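Local structure of L-threonine-O-3-phosphate decarboxylase (Porphyromonas gingivalis, 3FKD) at residues 293-298 and 335-340; 170-175 and 196-201; 78-83 and 164-169. The protein probably acts as a pyridoxal 5'-phosphate-dependent lyase of the class I and II aminotransferase family, taking L-threonine-O-3-phosphate as the substrate it decarboxylates. One frame throughout, in Å; residues are numbered along the deposited sequence.

Contact 1 of 3, residues 293-298 and 335-340; sequences KKYMLE and LETFLE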
ATOM      1  N   LYS A 293     -25.469  18.518  -3.829  1.00 30.98           N
ATOM      2  CA  LYS A 293     -24.502  18.051  -2.838  1.00 32.62           C
ATOM      3  C   LYS A 293     -24.013  19.162  -1.899  1.00 33.20           C
ATOM      4  O   LYS A 293     -23.723  18.927  -0.718  1.00 33.17           O
ATOM      5  CB  LYS A 293     -23.296  17.388  -3.539  1.00 30.76           C
ATOM      6  CG  LYS A 293     -22.101  17.154  -2.636  1.00 26.79           C
ATOM      7  CD  LYS A 293     -20.849  16.682  -3.404  1.00 30.71           C
ATOM      8  CE  LYS A 293     -19.668  16.312  -2.445  1.00 28.32           C
ATOM      9  NZ  LYS A 293     -18.369  16.410  -3.151  1.00 31.30           N
ATOM     10  N   LYS A 294     -23.896  20.360  -2.449  1.00 31.94           N
ATOM     11  CA  LYS A 294     -23.494  21.536  -1.698  1.00 34.01           C
ATOM     12  C   LYS A 294     -24.574  21.993  -0.688  1.00 33.30           C
ATOM     13  O   LYS A 294     -24.270  22.426   0.428  1.00 33.11           O
ATOM     14  CB  LYS A 294     -23.182  22.646  -2.687  1.00 33.56           C
ATOM     15  CG  LYS A 294     -22.809  23.938  -2.053  1.00 39.98           C
ATOM     16  CD  LYS A 294     -23.367  25.120  -2.848  1.00 43.47           C
ATOM     17  CE  LYS A 294     -22.578  26.384  -2.577  1.00 45.91           C
ATOM     18  NZ  LYS A 294     -21.305  26.346  -3.345  1.00 45.66           N
ATOM     19  N   TYR A 295     -25.829  21.886  -1.101  1.00 31.19           N
ATOM     20  CA  TYR A 295     -26.994  22.248  -0.290  1.00 32.27           C
ATOM     21  C   TYR A 295     -27.188  21.289   0.910  1.00 33.78           C
ATOM     22  O   TYR A 295     -27.150  21.698   2.068  1.00 33.68           O
ATOM     23  CB  TYR A 295     -28.206  22.186  -1.210  1.00 33.43           C
ATOM     24  CG  TYR A 295     -29.543  22.413  -0.554  1.00 37.53           C
ATOM     25  CD1 TYR A 295     -30.058  23.705  -0.425  1.00 39.53           C
ATOM     26  CD2 TYR A 295     -30.315  21.344  -0.097  1.00 37.44           C
ATOM     27  CE1 TYR A 295     -31.286  23.939   0.155  1.00 38.61           C
ATOM     28  CE2 TYR A 295     -31.547  21.568   0.495  1.00 39.08           C
ATOM     29  CZ  TYR A 295     -32.027  22.876   0.613  1.00 41.16           C
ATOM     30  OH  TYR A 295     -33.245  23.138   1.196  1.00 42.46           O
HETATM   31  N   MSE A 296     -27.400  20.014   0.599  1.00 32.11           N
HETATM   32  CA  MSE A 296     -27.430  18.946   1.561  1.00 32.51           C
HETATM   33  C   MSE A 296     -26.290  19.033   2.597  1.00 30.45           C
HETATM   34  O   MSE A 296     -26.497  18.792   3.770  1.00 26.51           O
HETATM   35  CB  MSE A 296     -27.392  17.615   0.816  1.00 31.30           C
HETATM   36  CG  MSE A 296     -28.530  17.443  -0.164  1.00 32.04           C
HETATM   37 SE   MSE A 296     -30.298  17.404   0.745  1.00 54.04          SE
HETATM   38  CE  MSE A 296     -30.182  15.570   1.472  1.00 36.70           C
ATOM     39  N   LEU A 297     -25.102  19.413   2.150  1.00 30.41           N
ATOM     40  CA  LEU A 297     -23.970  19.553   3.053  1.00 29.44           C
ATOM     41  C   LEU A 297     -24.071  20.826   3.889  1.00 30.32           C
ATOM     42  O   LEU A 297     -24.107  20.774   5.115  1.00 31.79           O
ATOM     43  CB  LEU A 297     -22.622  19.485   2.317  1.00 27.68           C
ATOM     44  CG  LEU A 297     -21.457  19.452   3.318  1.00 28.43           C
ATOM     45  CD1 LEU A 297     -21.485  18.181   4.137  1.00 27.88           C
ATOM     46  CD2 LEU A 297     -20.134  19.633   2.674  1.00 24.40           C
ATOM     47  N   GLU A 298     -24.149  21.968   3.228  1.00 32.49           N
ATOM     48  CA  GLU A 298     -24.261  23.241   3.931  1.00 33.42           C
ATOM     49  C   GLU A 298     -25.569  23.462   4.699  1.00 32.48           C
ATOM     50  O   GLU A 298     -25.542  23.842   5.870  1.00 32.99           O
ATOM     51  CB  GLU A 298     -23.970  24.384   2.964  1.00 33.45           C
ATOM     52  CG  GLU A 298     -22.547  24.271   2.482  1.00 35.70           C
ATOM     53  CD  GLU A 298     -22.264  25.037   1.191  1.00 46.01           C
ATOM     54  OE1 GLU A 298     -23.133  25.856   0.747  1.00 46.97           O
ATOM     55  OE2 GLU A 298     -21.156  24.807   0.626  1.00 44.76           O
ATOM     56  N   LEU A 335     -34.196  16.826   0.984  1.00 41.76           N
ATOM     57  CA  LEU A 335     -34.320  16.835  -0.466  1.00 42.85           C
ATOM     58  C   LEU A 335     -35.569  17.630  -0.984  1.00 43.37           C
ATOM     59  O   LEU A 335     -35.463  18.518  -1.857  1.00 41.80           O
ATOM     60  CB  LEU A 335     -34.301  15.388  -0.976  1.00 39.56           C
ATOM     61  CG  LEU A 335     -34.332  15.155  -2.486  1.00 36.24           C
ATOM     62  CD1 LEU A 335     -33.290  15.994  -3.154  1.00 35.31           C
ATOM     63  CD2 LEU A 335     -34.146  13.678  -2.773  1.00 32.84           C
ATOM     64  N   GLU A 336     -36.734  17.289  -0.447  1.00 42.02           N
ATOM     65  CA  GLU A 336     -37.978  17.977  -0.749  1.00 44.90           C
ATOM     66  C   GLU A 336     -37.777  19.482  -0.674  1.00 45.55           C
ATOM     67  O   GLU A 336     -38.204  20.233  -1.552  1.00 47.38           O
ATOM     68  CB  GLU A 336     -39.060  17.547   0.238  1.00 42.34           C
ATOM     69  CG  GLU A 336     -40.428  17.811  -0.274  1.00 52.30           C
ATOM     70  CD  GLU A 336     -41.468  16.857   0.319  1.00 60.30           C
ATOM     71  OE1 GLU A 336     -41.090  16.037   1.212  1.00 58.17           O
ATOM     72  OE2 GLU A 336     -42.651  16.936  -0.124  1.00 54.58           O
ATOM     73  N   THR A 337     -37.101  19.910   0.377  1.00 41.89           N
ATOM     74  CA  THR A 337     -36.797  21.311   0.562  1.00 44.91           C
ATOM     75  C   THR A 337     -35.961  21.877  -0.588  1.00 43.84           C
ATOM     76  O   THR A 337     -36.144  23.021  -1.019  1.00 42.42           O
ATOM     77  CB  THR A 337     -36.079  21.490   1.890  1.00 44.16           C
ATOM     78  OG1 THR A 337     -37.008  21.181   2.929  1.00 46.93           O
ATOM     79  CG2 THR A 337     -35.621  22.914   2.066  1.00 43.92           C
ATOM     80  N   PHE A 338     -35.034  21.063  -1.071  1.00 42.07           N
ATOM     81  CA  PHE A 338     -34.246  21.426  -2.226  1.00 43.41           C
ATOM     82  C   PHE A 338     -35.162  21.635  -3.444  1.00 44.18           C
ATOM     83  O   PHE A 338     -35.219  22.704  -4.024  1.00 43.27           O
ATOM     84  CB  PHE A 338     -33.188  20.363  -2.531  1.00 39.72           C
ATOM     85  CG  PHE A 338     -32.341  20.682  -3.753  1.00 40.89           C
ATOM     86  CD1 PHE A 338     -31.364  21.672  -3.700  1.00 39.01           C
ATOM     87  CD2 PHE A 338     -32.531  20.002  -4.953  1.00 38.32           C
ATOM     88  CE1 PHE A 338     -30.592  21.966  -4.810  1.00 37.14           C
ATOM     89  CE2 PHE A 338     -31.764  20.300  -6.068  1.00 38.13           C
ATOM     90  CZ  PHE A 338     -30.798  21.284  -5.999  1.00 36.94           C
ATOM     91  N   LEU A 339     -35.886  20.595  -3.803  1.00 43.61           N
ATOM     92  CA  LEU A 339     -36.671  20.609  -5.005  1.00 43.34           C
ATOM     93  C   LEU A 339     -37.509  21.876  -5.099  1.00 49.23           C
ATOM     94  O   LEU A 339     -37.626  22.469  -6.176  1.00 50.58           O
ATOM     95  CB  LEU A 339     -37.546  19.364  -5.060  1.00 45.10           C
ATOM     96  CG  LEU A 339     -36.732  18.076  -5.235  1.00 44.26           C
ATOM     97  CD1 LEU A 339     -37.634  16.836  -5.206  1.00 39.55           C
ATOM     98  CD2 LEU A 339     -35.889  18.151  -6.530  1.00 41.45           C
ATOM     99  N   GLU A 340     -38.070  22.323  -3.979  1.00 48.54           N
ATOM    100  CA  GLU A 340     -38.938  23.488  -4.046  1.00 47.92           C
ATOM    101  C   GLU A 340     -38.185  24.788  -4.337  1.00 49.20           C
ATOM    102  O   GLU A 340     -38.783  25.861  -4.337  1.00 50.21           O
ATOM    103  CB  GLU A 340     -39.815  23.601  -2.800  1.00 50.20           C
ATOM    104  CG  GLU A 340     -39.156  24.232  -1.611  1.00 51.04           C
ATOM    105  CD  GLU A 340     -39.676  23.623  -0.305  1.00 56.91           C
ATOM    106  OE1 GLU A 340     -40.316  22.531  -0.363  1.00 55.58           O
ATOM    107  OE2 GLU A 340     -39.434  24.222   0.779  1.00 58.17           O
TER

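Contact 2 of 3, residues 170-175 and 196-201; sequences VSFTTE and SHAYGI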
ATOM      1  N   VAL A 170     -19.986  -8.520  -2.410  1.00 19.17           N
ATOM      2  CA  VAL A 170     -20.594  -9.824  -2.490  1.00 21.58           C
ATOM      3  C   VAL A 170     -21.476 -10.074  -1.271  1.00 24.21           C
ATOM      4  O   VAL A 170     -22.410 -10.843  -1.343  1.00 27.59           O
ATOM      5  CB  VAL A 170     -19.551 -10.931  -2.623  1.00 24.08           C
ATOM      6  CG1 VAL A 170     -19.213 -11.516  -1.262  1.00 21.51           C
ATOM      7  CG2 VAL A 170     -20.063 -12.004  -3.550  1.00 26.43           C
ATOM      8  N   SER A 171     -21.211  -9.403  -0.158  1.00 22.01           N
ATOM      9  CA  SER A 171     -22.071  -9.561   1.003  1.00 23.18           C
ATOM     10  C   SER A 171     -23.231  -8.510   1.145  1.00 24.15           C
ATOM     11  O   SER A 171     -24.052  -8.579   2.076  1.00 24.77           O
ATOM     12  CB  SER A 171     -21.205  -9.703   2.287  1.00 23.75           C
ATOM     13  OG  SER A 171     -21.038  -8.437   2.891  1.00 29.54           O
ATOM     14  N   PHE A 172     -23.300  -7.560   0.218  1.00 22.41           N
ATOM     15  CA  PHE A 172     -24.369  -6.551   0.173  1.00 24.39           C
ATOM     16  C   PHE A 172     -25.592  -7.086  -0.594  1.00 24.95           C
ATOM     17  O   PHE A 172     -26.355  -6.333  -1.129  1.00 22.36           O
ATOM     18  CB  PHE A 172     -23.891  -5.264  -0.542  1.00 23.65           C
ATOM     19  CG  PHE A 172     -22.861  -4.463   0.221  1.00 22.63           C
ATOM     20  CD1 PHE A 172     -22.838  -3.085   0.112  1.00 22.50           C
ATOM     21  CD2 PHE A 172     -21.911  -5.085   1.028  1.00 22.03           C
ATOM     22  CE1 PHE A 172     -21.900  -2.334   0.787  1.00 21.93           C
ATOM     23  CE2 PHE A 172     -20.965  -4.348   1.717  1.00 20.84           C
ATOM     24  CZ  PHE A 172     -20.953  -2.975   1.605  1.00 21.48           C
ATOM     25  N   THR A 173     -25.720  -8.404  -0.663  1.00 26.88           N
ATOM     26  CA  THR A 173     -26.820  -9.063  -1.336  1.00 28.61           C
ATOM     27  C   THR A 173     -27.161 -10.404  -0.668  1.00 33.80           C
ATOM     28  O   THR A 173     -26.278 -11.120  -0.143  1.00 31.33           O
ATOM     29  CB  THR A 173     -26.543  -9.348  -2.818  1.00 28.68           C
ATOM     30  OG1 THR A 173     -27.718  -9.916  -3.401  1.00 32.11           O
ATOM     31  CG2 THR A 173     -25.410 -10.373  -2.972  1.00 30.64           C
ATOM     32  N   THR A 174     -28.460 -10.710  -0.734  1.00 36.43           N
ATOM     33  CA  THR A 174     -29.128 -11.911  -0.231  1.00 37.12           C
ATOM     34  C   THR A 174     -29.022 -13.067  -1.215  1.00 37.36           C
ATOM     35  O   THR A 174     -29.186 -14.223  -0.852  1.00 37.00           O
ATOM     36  CB  THR A 174     -30.640 -11.591  -0.125  1.00 41.73           C
ATOM     37  OG1 THR A 174     -30.882 -10.756   1.015  1.00 44.56           O
ATOM     38  CG2 THR A 174     -31.494 -12.858  -0.052  1.00 48.32           C
ATOM     39  N   GLU A 175     -28.783 -12.732  -2.479  1.00 38.52           N
ATOM     40  CA  GLU A 175     -28.851 -13.702  -3.565  1.00 41.60           C
ATOM     41  C   GLU A 175     -27.612 -14.585  -3.633  1.00 42.34           C
ATOM     42  O   GLU A 175     -26.674 -14.431  -2.836  1.00 44.02           O
ATOM     43  CB  GLU A 175     -29.045 -12.978  -4.894  1.00 45.95           C
ATOM     44  CG  GLU A 175     -30.175 -11.916  -4.868  1.00 48.19           C
ATOM     45  CD  GLU A 175     -31.455 -12.371  -5.552  1.00 55.02           C
ATOM     46  OE1 GLU A 175     -32.075 -13.356  -5.084  1.00 58.81           O
ATOM     47  OE2 GLU A 175     -31.852 -11.725  -6.551  1.00 56.46           O
ATOM     48  N   SER A 196     -12.413  -3.414   3.058  1.00 18.66           N
ATOM     49  CA  SER A 196     -12.855  -2.035   3.276  1.00 18.94           C
ATOM     50  C   SER A 196     -14.366  -1.875   3.452  1.00 18.30           C
ATOM     51  O   SER A 196     -14.798  -1.118   4.310  1.00 17.23           O
ATOM     52  CB  SER A 196     -12.432  -1.094   2.144  1.00 19.14           C
ATOM     53  OG  SER A 196     -11.237  -1.458   1.532  1.00 19.39           O
ATOM     54  N   HIS A 197     -15.147  -2.553   2.602  1.00 19.18           N
ATOM     55  CA  HIS A 197     -16.577  -2.250   2.431  1.00 18.42           C
ATOM     56  C   HIS A 197     -17.476  -2.949   3.434  1.00 18.97           C
ATOM     57  O   HIS A 197     -18.221  -2.282   4.130  1.00 17.28           O
ATOM     58  CB  HIS A 197     -17.040  -2.584   1.021  1.00 18.75           C
ATOM     59  CG  HIS A 197     -16.227  -1.924  -0.044  1.00 20.00           C
ATOM     60  ND1 HIS A 197     -16.433  -0.616  -0.446  1.00 19.68           N
ATOM     61  CD2 HIS A 197     -15.212  -2.394  -0.797  1.00 18.38           C
ATOM     62  CE1 HIS A 197     -15.572  -0.312  -1.389  1.00 20.10           C
ATOM     63  NE2 HIS A 197     -14.821  -1.375  -1.624  1.00 21.04           N
ATOM     64  N   ALA A 198     -17.368  -4.287   3.492  1.00 20.31           N
ATOM     65  CA  ALA A 198     -18.222  -5.134   4.334  1.00 21.35           C
ATOM     66  C   ALA A 198     -17.948  -4.918   5.803  1.00 19.41           C
ATOM     67  O   ALA A 198     -18.815  -5.166   6.624  1.00 20.69           O
ATOM     68  CB  ALA A 198     -18.089  -6.629   3.976  1.00 19.72           C
ATOM     69  N   TYR A 199     -16.759  -4.420   6.124  1.00 19.83           N
ATOM     70  CA  TYR A 199     -16.326  -4.332   7.525  1.00 20.65           C
ATOM     71  C   TYR A 199     -15.924  -2.959   8.020  1.00 21.07           C
ATOM     72  O   TYR A 199     -15.467  -2.845   9.160  1.00 21.31           O
ATOM     73  CB  TYR A 199     -15.210  -5.315   7.839  1.00 17.00           C
ATOM     74  CG  TYR A 199     -15.404  -6.673   7.236  1.00 18.83           C
ATOM     75  CD1 TYR A 199     -16.415  -7.537   7.694  1.00 18.39           C
ATOM     76  CD2 TYR A 199     -14.552  -7.122   6.217  1.00 18.18           C
ATOM     77  CE1 TYR A 199     -16.584  -8.805   7.128  1.00 17.27           C
ATOM     78  CE2 TYR A 199     -14.699  -8.373   5.659  1.00 17.78           C
ATOM     79  CZ  TYR A 199     -15.717  -9.211   6.112  1.00 19.48           C
ATOM     80  OH  TYR A 199     -15.831 -10.444   5.533  1.00 20.77           O
ATOM     81  N   GLY A 200     -16.103  -1.931   7.191  1.00 19.09           N
ATOM     82  CA  GLY A 200     -15.936  -0.564   7.639  1.00 18.36           C
ATOM     83  C   GLY A 200     -14.503  -0.186   7.915  1.00 20.16           C
ATOM     84  O   GLY A 200     -14.231   0.727   8.683  1.00 21.64           O
ATOM     85  N   ILE A 201     -13.569  -0.894   7.292  1.00 20.15           N
ATOM     86  CA  ILE A 201     -12.168  -0.575   7.491  1.00 20.77           C
ATOM     87  C   ILE A 201     -11.384  -0.202   6.210  1.00 20.19           C
ATOM     88  O   ILE A 201     -10.310  -0.744   5.926  1.00 20.23           O
ATOM     89  CB  ILE A 201     -11.487  -1.590   8.394  1.00 19.86           C
ATOM     90  CG1 ILE A 201     -11.753  -3.002   7.884  1.00 19.52           C
ATOM     91  CG2 ILE A 201     -12.054  -1.438   9.810  1.00 20.36           C
ATOM     92  CD1 ILE A 201     -10.623  -3.945   8.108  1.00 17.36           C
TER

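Contact 3 of 3, residues 78-83 and 164-169; sequences AAFYQI and VLDQSY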
ATOM      1  N   ALA A  78      -5.298  -1.764  -5.069  1.00 18.66           N
ATOM      2  CA  ALA A  78      -3.966  -2.275  -5.414  1.00 19.04           C
ATOM      3  C   ALA A  78      -4.027  -3.508  -6.310  1.00 18.60           C
ATOM      4  O   ALA A  78      -3.329  -3.567  -7.332  1.00 19.17           O
ATOM      5  CB  ALA A  78      -3.089  -2.546  -4.158  1.00 17.71           C
ATOM      6  N   ALA A  79      -4.849  -4.483  -5.919  1.00 17.58           N
ATOM      7  CA  ALA A  79      -5.060  -5.690  -6.719  1.00 17.35           C
ATOM      8  C   ALA A  79      -5.462  -5.430  -8.185  1.00 18.21           C
ATOM      9  O   ALA A  79      -5.092  -6.204  -9.042  1.00 17.31           O
ATOM     10  CB  ALA A  79      -6.071  -6.602  -6.057  1.00 15.74           C
ATOM     11  N   PHE A  80      -6.232  -4.367  -8.458  1.00 18.14           N
ATOM     12  CA  PHE A  80      -6.730  -4.099  -9.814  1.00 18.95           C
ATOM     13  C   PHE A  80      -5.576  -3.668 -10.706  1.00 20.65           C
ATOM     14  O   PHE A  80      -5.465  -4.083 -11.852  1.00 20.66           O
ATOM     15  CB  PHE A  80      -7.818  -3.016  -9.818  1.00 18.07           C
ATOM     16  CG  PHE A  80      -9.037  -3.407  -9.084  1.00 17.31           C
ATOM     17  CD1 PHE A  80      -9.628  -4.640  -9.315  1.00 17.64           C
ATOM     18  CD2 PHE A  80      -9.596  -2.561  -8.155  1.00 17.28           C
ATOM     19  CE1 PHE A  80     -10.731  -5.011  -8.634  1.00 17.72           C
ATOM     20  CE2 PHE A  80     -10.719  -2.920  -7.476  1.00 15.92           C
ATOM     21  CZ  PHE A  80     -11.286  -4.140  -7.711  1.00 18.03           C
ATOM     22  N   TYR A  81      -4.738  -2.819 -10.129  1.00 20.01           N
ATOM     23  CA  TYR A  81      -3.507  -2.353 -10.704  1.00 20.23           C
ATOM     24  C   TYR A  81      -2.458  -3.474 -10.873  1.00 24.50           C
ATOM     25  O   TYR A  81      -1.777  -3.557 -11.905  1.00 24.67           O
ATOM     26  CB  TYR A  81      -2.986  -1.270  -9.785  1.00 19.30           C
ATOM     27  CG  TYR A  81      -3.663   0.052  -9.998  1.00 21.96           C
ATOM     28  CD1 TYR A  81      -3.198   0.952 -10.969  1.00 23.16           C
ATOM     29  CD2 TYR A  81      -4.781   0.405  -9.273  1.00 20.77           C
ATOM     30  CE1 TYR A  81      -3.820   2.164 -11.182  1.00 20.44           C
ATOM     31  CE2 TYR A  81      -5.389   1.628  -9.460  1.00 21.20           C
ATOM     32  CZ  TYR A  81      -4.897   2.497 -10.422  1.00 22.40           C
ATOM     33  OH  TYR A  81      -5.518   3.701 -10.613  1.00 25.38           O
ATOM     34  N   GLN A  82      -2.291  -4.324  -9.860  1.00 21.85           N
ATOM     35  CA  GLN A  82      -1.333  -5.388 -10.035  1.00 23.32           C
ATOM     36  C   GLN A  82      -1.743  -6.355 -11.154  1.00 24.17           C
ATOM     37  O   GLN A  82      -0.881  -6.962 -11.799  1.00 25.00           O
ATOM     38  CB  GLN A  82      -1.069  -6.143  -8.734  1.00 24.04           C
ATOM     39  CG  GLN A  82       0.416  -6.502  -8.554  1.00 23.61           C
ATOM     40  CD  GLN A  82       0.650  -7.607  -7.541  1.00 26.00           C
ATOM     41  OE1 GLN A  82       0.268  -7.501  -6.374  1.00 26.71           O
ATOM     42  NE2 GLN A  82       1.283  -8.678  -7.984  1.00 27.84           N
ATOM     43  N   ILE A  83      -3.053  -6.520 -11.353  1.00 23.32           N
ATOM     44  CA  ILE A  83      -3.592  -7.409 -12.394  1.00 23.02           C
ATOM     45  C   ILE A  83      -3.398  -6.788 -13.792  1.00 22.78           C
ATOM     46  O   ILE A  83      -2.898  -7.439 -14.706  1.00 23.98           O
ATOM     47  CB  ILE A  83      -5.104  -7.692 -12.160  1.00 22.97           C
ATOM     48  CG1 ILE A  83      -5.337  -8.574 -10.915  1.00 21.85           C
ATOM     49  CG2 ILE A  83      -5.754  -8.311 -13.394  1.00 23.04           C
ATOM     50  CD1 ILE A  83      -6.822  -8.879 -10.688  1.00 19.31           C
ATOM     51  N   VAL A 164     -12.583 -10.610 -14.591  1.00 26.02           N
ATOM     52  CA  VAL A 164     -12.168 -10.121 -13.295  1.00 25.74           C
ATOM     53  C   VAL A 164     -13.388  -9.598 -12.533  1.00 26.84           C
ATOM     54  O   VAL A 164     -14.054  -8.607 -12.915  1.00 24.90           O
ATOM     55  CB  VAL A 164     -11.019  -9.094 -13.358  1.00 26.34           C
ATOM     56  CG1 VAL A 164     -10.544  -8.762 -11.940  1.00 22.42           C
ATOM     57  CG2 VAL A 164      -9.836  -9.628 -14.221  1.00 23.87           C
ATOM     58  N   LEU A 165     -13.682 -10.304 -11.449  1.00 26.65           N
ATOM     59  CA  LEU A 165     -14.910 -10.074 -10.696  1.00 27.38           C
ATOM     60  C   LEU A 165     -14.610  -9.397  -9.354  1.00 24.28           C
ATOM     61  O   LEU A 165     -14.208 -10.057  -8.422  1.00 24.55           O
ATOM     62  CB  LEU A 165     -15.631 -11.412 -10.480  1.00 26.09           C
ATOM     63  CG  LEU A 165     -17.150 -11.457 -10.540  1.00 28.54           C
ATOM     64  CD1 LEU A 165     -17.654 -12.876 -10.235  1.00 28.24           C
ATOM     65  CD2 LEU A 165     -17.751 -10.431  -9.583  1.00 26.27           C
ATOM     66  N   ASP A 166     -14.781  -8.080  -9.301  1.00 23.73           N
ATOM     67  CA  ASP A 166     -14.818  -7.312  -8.063  1.00 21.43           C
ATOM     68  C   ASP A 166     -15.908  -7.864  -7.176  1.00 21.81           C
ATOM     69  O   ASP A 166     -17.102  -7.750  -7.492  1.00 22.71           O
ATOM     70  CB  ASP A 166     -15.061  -5.819  -8.338  1.00 20.03           C
ATOM     71  CG  ASP A 166     -14.756  -4.926  -7.122  1.00 21.12           C
ATOM     72  OD1 ASP A 166     -14.593  -5.470  -6.002  1.00 18.97           O
ATOM     73  OD2 ASP A 166     -14.659  -3.674  -7.286  1.00 21.06           O
ATOM     74  N   GLN A 167     -15.483  -8.497  -6.085  1.00 20.95           N
ATOM     75  CA  GLN A 167     -16.388  -9.074  -5.091  1.00 21.20           C
ATOM     76  C   GLN A 167     -16.539  -8.216  -3.833  1.00 19.65           C
ATOM     77  O   GLN A 167     -16.931  -8.723  -2.777  1.00 20.02           O
ATOM     78  CB  GLN A 167     -15.859 -10.436  -4.684  1.00 21.93           C
ATOM     79  CG  GLN A 167     -15.710 -11.375  -5.829  1.00 23.67           C
ATOM     80  CD  GLN A 167     -17.023 -12.012  -6.206  1.00 25.19           C
ATOM     81  OE1 GLN A 167     -17.861 -11.380  -6.845  1.00 24.40           O
ATOM     82  NE2 GLN A 167     -17.215 -13.267  -5.807  1.00 24.07           N
ATOM     83  N   SER A 168     -16.218  -6.933  -3.938  1.00 18.10           N
ATOM     84  CA  SER A 168     -16.207  -6.060  -2.786  1.00 18.51           C
ATOM     85  C   SER A 168     -17.524  -6.062  -2.051  1.00 19.12           C
ATOM     86  O   SER A 168     -17.563  -5.838  -0.853  1.00 18.15           O
ATOM     87  CB  SER A 168     -15.884  -4.618  -3.178  1.00 19.26           C
ATOM     88  OG  SER A 168     -14.534  -4.460  -3.552  1.00 17.24           O
ATOM     89  N   TYR A 169     -18.607  -6.269  -2.799  1.00 21.48           N
ATOM     90  CA  TYR A 169     -19.980  -6.108  -2.316  1.00 19.59           C
ATOM     91  C   TYR A 169     -20.726  -7.424  -2.318  1.00 20.15           C
ATOM     92  O   TYR A 169     -21.958  -7.443  -2.222  1.00 19.89           O
ATOM     93  CB  TYR A 169     -20.743  -5.109  -3.188  1.00 21.47           C
ATOM     94  CG  TYR A 169     -20.064  -3.780  -3.343  1.00 21.22           C
ATOM     95  CD1 TYR A 169     -20.100  -2.822  -2.323  1.00 19.30           C
ATOM     96  CD2 TYR A 169     -19.384  -3.473  -4.515  1.00 21.30           C
ATOM     97  CE1 TYR A 169     -19.466  -1.596  -2.474  1.00 19.09           C
ATOM     98  CE2 TYR A 169     -18.744  -2.256  -4.672  1.00 20.83           C
ATOM     99  CZ  TYR A 169     -18.783  -1.321  -3.657  1.00 20.41           C
ATOM    100  OH  TYR A 169     -18.133  -0.125  -3.845  1.00 20.50           O
TER

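Contact 1 of 3, residues 293-298 and 335-340
Tyr295 and Phe338 both set CG opposite the backbone N (chi1 175° for Tyr295, 179° for Phe338), a rotamer that directs each ring from its own helix at the other, into the gap between helices 289-298 and 325-339. The rings meet edge-to-face, tilted from a perpendicular T, with centroids 5.2 Å apart and planes at 60°. Phe338 supplies the edge: its CD1 stands over one face of the tyrosine, displaced toward the rim, and lies 3.7 Å from Tyr295 CG. Farther along the same ring, Tyr295 CE2 packs on Phe338 CB at 3.6 Å, so the phenol lies across the base of the phenylalanine side chain as well as against its ring. Beside this pair the selenomethionine Met296 bends at its second and third torsions, which brings SE to 3.9 Å from Leu335 N. Met296 also rests on Phe331 and Ala334 of helix 325-339, while Leu292, one turn before Met296, adds to the cover of Leu335 and Phe338. The two helix segments approach to 10.5 Å between axes, a wide spacing that the aromatic side chains bridge. Thr337 OG1 is taken by Lys333 O within its own helix. No hydrogen bond joins the two segments, consistent with their being held together mainly by apolar and aromatic packing.

Contact 2 of 3, residues 170-175 and 196-201
Phe172, Ala198 and His197 carry this buried contact, in which the loop after strand 162-166 meets the short, weakly bonded helix 196-199 within the large domain of a fold type I pyridoxal phosphate enzyme. Phe172 has the most surface covered. Its CG lies opposite the carbonyl carbon and beside the backbone N (chi1 -69°), and the ring is delivered edge-on to the helix backbone. CZ comes to 3.8 Å from His197 O and CE2 to 3.9 Å from Ala198 CA, both partners lying near the plane of the ring; the aromatic C-H rim, not the face, is what meets the main chain. The CB of His197 adds a further touch, 4.0 Å from Phe172 CZ, and the imidazole beyond it meets the ring of Tyr169, planes at about 45°. Tyr169 also forms an edge-to-face pair with Phe172 and so packs against residues from both sides of the contact. In relatives the serine of this segment is commonly followed by the lysine that holds the cofactor; here His197 appears to occupy that position, and Tyr47 of the second subunit packs against it. Along the loop, Thr173 OG1 accepts from Glu175 N, closing an ST turn. The remaining touch comes from Ser171, whose OG sits 3.6 Å from Ala198 CB, the same methyl that lies over the centre of the Tyr199 ring on its own segment.

Contact 3 of 3, residues 78-83 and 164-169
Phe80 reaches from helix 75-86 to Asp166 on strand 162-166. Its CB leaves the helix alongside the strand segment, and the turn at chi1 (-64°, CG beside the backbone N) and the ring carry the tip to the acid. Touching across the contact begins only at the far end of the ring, with CE2 4.0 Å from Asp166 OD2. CZ lies 3.4 Å from Asp166 OD2 and 3.6 Å from Asp166 CG, the side chains crossing at about a right angle with ring and carboxylate planes 62° apart. OD2 comes in obliquely at CZ, consistent with a weak C-H attraction at that atom, while OD1 lies at the ring's edge near its plane. OD1 takes Ser168 OG at 2.7 Å on its syn lone pair, and Ser168 N at 3.0 Å from above the carboxylate plane, the latter making an Asx turn; OD2 is bonded to Tyr102 OH. These bonds fix the rotation of the acid, which probably corresponds to the family aspartate that pairs with the cofactor's pyridine nitrogen. Ile83 and Val164 lie alongside, pointing opposite ways, with CD1 of Ile83 3.9 Å from CG1 of Val164. Phe80 also makes an edge-to-face pair with Tyr102 of helix 100-108, and packs on Val192 and Trp134 of strands 189-194 and 132-136, which flank strand 162-166, so helix 75-86 lies across three neighbouring strands of the seven-stranded sheet.

How the contacts relate
Followed from the N terminus, the three contacts close in series, none nesting in or crossing another. Contact 3 comes first, its loop of 80 residues bringing strand 162-166 back to helix 75-86. Contact 2 opens at the very next residue and closes a shorter loop through strand 189-194 onto helix 196-199. These two touch, His197 CD2 lying 3.3 Å from Ser168 CB, and both belong to the seven-stranded domain where family members hold the cofactor. Contact 1 is separate, its centre about 29 Å from that of contact 2 and 35 Å from that of contact 3; it joins helices 289-298 and 325-339, linked through strands 302-306 and 317-321 of the five-stranded sheet.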